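Local atomic coordinates of mobilization protein A (Pseudomonas aeruginosa, PDB entry 2NS6), a protein that nicks one DNA strand at the plasmid transfer origin, as the relaxase of the relaxosome that starts conjugative transfer. Residues A22-I25 with Q26-G29; F49-R52 with P53-W57. All coordinates share one frame; numbering follows the deposited sequence.

Interaction 1. Residues A22-I25 with Q26-G29; sequences ADYI and QREG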
ATOM      1  N   ALA A  22       5.302   2.480   7.943  1.00 15.07           N
ATOM      2  CA  ALA A  22       4.735   3.662   7.288  1.00 15.55           C
ATOM      3  C   ALA A  22       5.618   4.893   7.512  1.00 14.95           C
ATOM      4  O   ALA A  22       5.898   5.650   6.576  1.00 11.04           O
ATOM      5  CB  ALA A  22       3.318   3.929   7.806  1.00 17.45           C
ATOM      6  N   ASP A  23       6.067   5.093   8.748  1.00 14.15           N
ATOM      7  CA  ASP A  23       6.916   6.242   9.046  1.00 17.21           C
ATOM      8  C   ASP A  23       8.249   6.185   8.319  1.00 16.65           C
ATOM      9  O   ASP A  23       8.757   7.210   7.861  1.00 17.94           O
ATOM     10  CB  ASP A  23       7.144   6.359  10.554  1.00 18.15           C
ATOM     11  CG  ASP A  23       6.013   7.096  11.253  1.00 21.64           C
ATOM     12  OD1 ASP A  23       4.909   7.169  10.676  1.00 20.32           O
ATOM     13  OD2 ASP A  23       6.227   7.596  12.377  1.00 22.14           O
ATOM     14  N   TYR A  24       8.809   4.989   8.200  1.00 17.86           N
ATOM     15  CA  TYR A  24      10.082   4.829   7.520  1.00 17.94           C
ATOM     16  C   TYR A  24       9.981   5.137   6.022  1.00 18.52           C
ATOM     17  O   TYR A  24      10.686   6.023   5.525  1.00 18.14           O
ATOM     18  CB  TYR A  24      10.617   3.415   7.736  1.00 19.22           C
ATOM     19  CG  TYR A  24      12.002   3.195   7.168  1.00 20.22           C
ATOM     20  CD1 TYR A  24      13.104   3.886   7.668  1.00 21.76           C
ATOM     21  CD2 TYR A  24      12.208   2.292   6.129  1.00 20.62           C
ATOM     22  CE1 TYR A  24      14.383   3.678   7.146  1.00 21.84           C
ATOM     23  CE2 TYR A  24      13.474   2.076   5.601  1.00 21.43           C
ATOM     24  CZ  TYR A  24      14.556   2.771   6.115  1.00 22.01           C
ATOM     25  OH  TYR A  24      15.806   2.546   5.598  1.00 23.92           O
ATOM     26  N   ILE A  25       9.102   4.439   5.301  1.00 16.71           N
ATOM     27  CA  ILE A  25       8.987   4.688   3.861  1.00 15.88           C
ATOM     28  C   ILE A  25       8.536   6.108   3.513  1.00 14.70           C
ATOM     29  O   ILE A  25       8.896   6.633   2.463  1.00 14.78           O
ATOM     30  CB  ILE A  25       8.054   3.666   3.154  1.00 13.96           C
ATOM     31  CG1 ILE A  25       6.610   3.817   3.631  1.00 14.04           C
ATOM     32  CG2 ILE A  25       8.559   2.259   3.398  1.00 15.41           C
ATOM     33  CD1 ILE A  25       5.612   3.051   2.764  1.00 13.19           C
ATOM     34  N   GLN A  26       7.755   6.739   4.383  1.00 13.73           N
ATOM     35  CA  GLN A  26       7.326   8.111   4.104  1.00 13.60           C
ATOM     36  C   GLN A  26       8.285   9.121   4.742  1.00 15.35           C
ATOM     37  O   GLN A  26       8.147  10.324   4.539  1.00 14.57           O
ATOM     38  CB  GLN A  26       5.924   8.382   4.654  1.00 11.60           C
ATOM     39  CG  GLN A  26       4.774   7.650   3.970  1.00 13.36           C
ATOM     40  CD  GLN A  26       3.435   8.039   4.576  1.00 14.95           C
ATOM     41  OE1 GLN A  26       3.102   7.640   5.695  1.00 18.24           O
ATOM     42  NE2 GLN A  26       2.670   8.839   3.847  1.00 12.97           N
ATOM     43  N   ARG A  27       9.247   8.626   5.513  1.00 15.94           N
ATOM     44  CA  ARG A  27      10.195   9.486   6.228  1.00 17.62           C
ATOM     45  C   ARG A  27       9.443  10.513   7.079  1.00 18.47           C
ATOM     46  O   ARG A  27       9.682  11.723   6.998  1.00 17.71           O
ATOM     47  CB  ARG A  27      11.172  10.177   5.253  1.00 17.45           C
ATOM     48  CG  ARG A  27      12.171   9.209   4.595  1.00 18.32           C
ATOM     49  CD  ARG A  27      12.856   8.327   5.649  1.00 20.67           C
ATOM     50  NE  ARG A  27      13.498   7.118   5.116  1.00 23.52           N
ATOM     51  CZ  ARG A  27      14.664   7.090   4.477  1.00 23.29           C
ATOM     52  NH1 ARG A  27      15.344   8.208   4.269  1.00 29.11           N
ATOM     53  NH2 ARG A  27      15.167   5.937   4.069  1.00 23.36           N
ATOM     54  N   GLU A  28       8.519  10.003   7.892  1.00 20.11           N
ATOM     55  CA  GLU A  28       7.715  10.824   8.797  1.00 22.45           C
ATOM     56  C   GLU A  28       8.130  10.492  10.226  1.00 22.62           C
ATOM     57  O   GLU A  28       9.013   9.658  10.453  1.00 22.75           O
ATOM     58  CB  GLU A  28       6.213  10.526   8.627  1.00 23.89           C
ATOM     59  CG  GLU A  28       5.635  10.849   7.252  1.00 25.34           C
ATOM     60  CD  GLU A  28       5.288  12.321   7.076  1.00 29.80           C
ATOM     61  OE1 GLU A  28       6.098  13.188   7.470  1.00 31.01           O
ATOM     62  OE2 GLU A  28       4.200  12.613   6.526  1.00 34.15           O
ATOM     63  N   GLY A  29       7.484  11.140  11.185  1.00 24.00           N
ATOM     64  CA  GLY A  29       7.803  10.900  12.581  1.00 24.23           C
ATOM     65  C   GLY A  29       9.274  11.136  12.861  1.00 25.12           C
ATOM     66  O   GLY A  29       9.827  12.174  12.496  1.00 24.76           O
TER
HETATM   67  O   HOH W   1       3.395   7.506   8.540  1.00 24.60           O

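Interaction 2. Residues F49-R52 with P53-W57; sequences FVER and PADYW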
ATOM      1  N   PHE A  49     -12.580   7.219  10.498  1.00 17.49           N
ATOM      2  CA  PHE A  49     -11.903   7.449  11.774  1.00 18.18           C
ATOM      3  C   PHE A  49     -10.442   7.901  11.620  1.00 18.86           C
ATOM      4  O   PHE A  49      -9.845   8.412  12.565  1.00 20.33           O
ATOM      5  CB  PHE A  49     -11.988   6.199  12.664  1.00 17.11           C
ATOM      6  CG  PHE A  49     -10.995   5.120  12.313  1.00 18.56           C
ATOM      7  CD1 PHE A  49      -9.650   5.260  12.639  1.00 17.73           C
ATOM      8  CD2 PHE A  49     -11.408   3.963  11.662  1.00 18.91           C
ATOM      9  CE1 PHE A  49      -8.728   4.263  12.323  1.00 18.95           C
ATOM     10  CE2 PHE A  49     -10.494   2.959  11.340  1.00 17.74           C
ATOM     11  CZ  PHE A  49      -9.153   3.110  11.673  1.00 16.62           C
ATOM     12  N   VAL A  50      -9.878   7.722  10.431  1.00 19.21           N
ATOM     13  CA  VAL A  50      -8.491   8.099  10.153  1.00 19.89           C
ATOM     14  C   VAL A  50      -8.320   9.581   9.789  1.00 19.73           C
ATOM     15  O   VAL A  50      -8.855  10.031   8.781  1.00 21.51           O
ATOM     16  CB  VAL A  50      -7.924   7.236   8.981  1.00 20.98           C
ATOM     17  CG1 VAL A  50      -6.570   7.766   8.533  1.00 22.55           C
ATOM     18  CG2 VAL A  50      -7.796   5.776   9.422  1.00 20.26           C
ATOM     19  N   GLU A  51      -7.577  10.336  10.601  1.00 17.71           N
ATOM     20  CA  GLU A  51      -7.337  11.753  10.309  1.00 17.39           C
ATOM     21  C   GLU A  51      -6.022  11.878   9.535  1.00 16.32           C
ATOM     22  O   GLU A  51      -5.857  12.787   8.716  1.00 16.34           O
ATOM     23  CB  GLU A  51      -7.256  12.590  11.593  1.00 15.75           C
ATOM     24  CG  GLU A  51      -8.515  12.595  12.452  1.00 20.48           C
ATOM     25  CD  GLU A  51      -9.737  13.143  11.731  1.00 22.21           C
ATOM     26  OE1 GLU A  51      -9.576  14.029  10.869  1.00 24.24           O
ATOM     27  OE2 GLU A  51     -10.861  12.693  12.045  1.00 27.00           O
ATOM     28  N   ARG A  52      -5.100  10.958   9.816  1.00 15.80           N
ATOM     29  CA  ARG A  52      -3.785  10.876   9.158  1.00 17.55           C
ATOM     30  C   ARG A  52      -3.554   9.414   8.838  1.00 15.84           C
ATOM     31  O   ARG A  52      -3.920   8.547   9.625  1.00 13.90           O
ATOM     32  CB  ARG A  52      -2.637  11.281  10.086  1.00 19.59           C
ATOM     33  CG  ARG A  52      -2.472  12.733  10.339  1.00 23.16           C
ATOM     34  CD  ARG A  52      -1.261  12.906  11.225  1.00 22.22           C
ATOM     35  NE  ARG A  52      -0.014  12.597  10.527  1.00 21.29           N
ATOM     36  CZ  ARG A  52       0.878  13.514  10.165  1.00 23.29           C
ATOM     37  NH1 ARG A  52       0.654  14.796  10.435  1.00 22.13           N
ATOM     38  NH2 ARG A  52       1.994  13.152   9.545  1.00 21.70           N
ATOM     39  N   PRO A  53      -2.910   9.124   7.700  1.00 15.58           N
ATOM     40  CA  PRO A  53      -2.642   7.736   7.311  1.00 15.42           C
ATOM     41  C   PRO A  53      -2.059   6.914   8.469  1.00 15.20           C
ATOM     42  O   PRO A  53      -2.472   5.776   8.708  1.00 14.21           O
ATOM     43  CB  PRO A  53      -1.669   7.891   6.148  1.00 15.95           C
ATOM     44  CG  PRO A  53      -2.116   9.198   5.521  1.00 19.24           C
ATOM     45  CD  PRO A  53      -2.343  10.074   6.725  1.00 17.48           C
ATOM     46  N   ALA A  54      -1.111   7.504   9.194  1.00 14.57           N
ATOM     47  CA  ALA A  54      -0.483   6.838  10.329  1.00 14.05           C
ATOM     48  C   ALA A  54      -1.517   6.366  11.344  1.00 14.24           C
ATOM     49  O   ALA A  54      -1.327   5.341  12.008  1.00 12.68           O
ATOM     50  CB  ALA A  54       0.516   7.779  11.005  1.00 16.47           C
ATOM     51  N   ASP A  55      -2.618   7.100  11.468  1.00 13.32           N
ATOM     52  CA  ASP A  55      -3.648   6.697  12.422  1.00 13.83           C
ATOM     53  C   ASP A  55      -4.169   5.297  12.092  1.00 12.85           C
ATOM     54  O   ASP A  55      -4.494   4.525  12.991  1.00 15.32           O
ATOM     55  CB  ASP A  55      -4.815   7.702  12.442  1.00 12.41           C
ATOM     56  CG  ASP A  55      -4.366   9.119  12.771  1.00 13.70           C
ATOM     57  OD1 ASP A  55      -3.352   9.296  13.482  1.00 13.50           O
ATOM     58  OD2 ASP A  55      -5.044  10.070  12.327  1.00 14.15           O
ATOM     59  N   TYR A  56      -4.234   4.958  10.807  1.00 12.58           N
ATOM     60  CA  TYR A  56      -4.723   3.642  10.412  1.00 11.49           C
ATOM     61  C   TYR A  56      -3.731   2.550  10.816  1.00 13.82           C
ATOM     62  O   TYR A  56      -4.116   1.496  11.331  1.00 16.68           O
ATOM     63  CB  TYR A  56      -4.950   3.588   8.896  1.00 11.00           C
ATOM     64  CG  TYR A  56      -5.596   2.306   8.420  1.00  9.79           C
ATOM     65  CD1 TYR A  56      -6.983   2.164   8.415  1.00 10.47           C
ATOM     66  CD2 TYR A  56      -4.821   1.224   8.008  1.00  9.29           C
ATOM     67  CE1 TYR A  56      -7.584   0.981   8.016  1.00 11.50           C
ATOM     68  CE2 TYR A  56      -5.412   0.029   7.605  1.00 10.91           C
ATOM     69  CZ  TYR A  56      -6.795  -0.086   7.613  1.00 12.33           C
ATOM     70  OH  TYR A  56      -7.398  -1.260   7.227  1.00 13.50           O
ATOM     71  N   TRP A  57      -2.449   2.798  10.581  1.00 13.95           N
ATOM     72  CA  TRP A  57      -1.430   1.822  10.915  1.00 13.03           C
ATOM     73  C   TRP A  57      -1.254   1.672  12.421  1.00 13.11           C
ATOM     74  O   TRP A  57      -0.919   0.585  12.908  1.00 12.18           O
ATOM     75  CB  TRP A  57      -0.121   2.205  10.230  1.00 11.63           C
ATOM     76  CG  TRP A  57      -0.327   2.351   8.749  1.00 11.38           C
ATOM     77  CD1 TRP A  57      -0.190   3.487   8.011  1.00  9.13           C
ATOM     78  CD2 TRP A  57      -0.761   1.328   7.844  1.00 10.31           C
ATOM     79  NE1 TRP A  57      -0.510   3.238   6.694  1.00 12.13           N
ATOM     80  CE2 TRP A  57      -0.858   1.918   6.565  1.00 10.50           C
ATOM     81  CE3 TRP A  57      -1.065  -0.039   7.988  1.00 11.20           C
ATOM     82  CZ2 TRP A  57      -1.264   1.193   5.431  1.00 10.10           C
ATOM     83  CZ3 TRP A  57      -1.465  -0.757   6.865  1.00  8.97           C
ATOM     84  CH2 TRP A  57      -1.555  -0.135   5.598  1.00 11.11           C
TER

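Interaction 1. Residues A22-I25 with Q26-G29
Two backbone carbonyls of the last helical turn, those of Asp23 and Tyr24, take the amides that come round as the helix ends. Glu28 N reaches back to Asp23 O at 2.8 Å along a fairly straight N-H line. Arg27 N bonds to Tyr24 O at 3.0 Å. The same oxygen also accepts a weak, bent bond from Arg27 NE, so two donors of one residue converge on it. One residue before Asp23, Ala22 O takes Gln26 N at 3.1 Å in an ordinary i to i+4 helical bond. A water joins two side chains here, donating to Asp23 OD1 at 2.6 Å and to Gln26 OE1 at 2.9 Å; OD1 also forms a salt bridge with Arg19.

The side chain of Arg27 bends at chi2 (-50°) and runs back alongside Tyr24, pointing the same way. Its NE lies over one face of the phenol ring, and CZ sits 4.8 Å from the ring centroid in an off-centre cation-pi contact, the two planes 42° apart. Asp34 pairs with NH1 of this guanidinium. The positive phi of Arg27 (54°) and the paired return bonds define a Schellman motif, which here ends the helix bearing Tyr24, assigned as the active-site tyrosine that would carry the covalent 5'-phospho-DNA intermediate.

Interaction 2. Residues F49-R52 with P53-W57
The entry into helix 53-63 is the setting of this contact: Asp55, in the first turn, folds back onto the loop that leads into its own helix. Its OD2 accepts Arg52 N at 2.7 Å, from above the carboxylate plane, and more weakly Glu51 N at 3.1 Å. With CG anti to the carbonyl carbon and beside the backbone N (chi1 -57°), the carboxylate is brought within bonding distance of these two amides. In return Asp55 N donates to Arg52 O at 2.7 Å, so backbone and side chain of one residue both engage Arg52.

Beside this polar knot lies an apolar patch. Val50 CG2 meets Tyr56 CB at 3.6 Å and lies at the edge of the phenol ring, in its plane; the same methyl also sits over one face of the Phe49 ring, displaced toward its rim. Phe49 CZ then approaches Tyr56 CD1 at 4.0 Å, the two side chains crossing obliquely. Beyond the patch, Tyr56 OH is hydrogen-bonded to Ser125 and Trp139.

A single carboxylate oxygen thus gathers two consecutive loop amides, one firmly and one weakly, which may help to stabilise its negative charge, while the neighbouring hydrophobic contacts hold the same loop against the first helical turn.

Overall arrangement
Both contacts illustrate how a chain secures the ends of its helices locally, and they follow in series, neither nested nor crossed. From the N terminus, interaction 1 comes first, turning the chain out of helix 18-26; the chain next forms strand 38-44, an outer strand of the five-stranded antiparallel sheet, and interaction 2 then leads it into helix 53-63. Though separate in sequence, the two meet in space, their centres about 13 Å apart. Ala22 CB packs on Trp57 CD1 at 3.5 Å, joining the two helices directly, and the side-chain ends of Glu28 and Arg52 approach each other at long range. Ile25 packs on His121 of strand 117-124, a manganese ligand, so the first helix also adjoins the metal site.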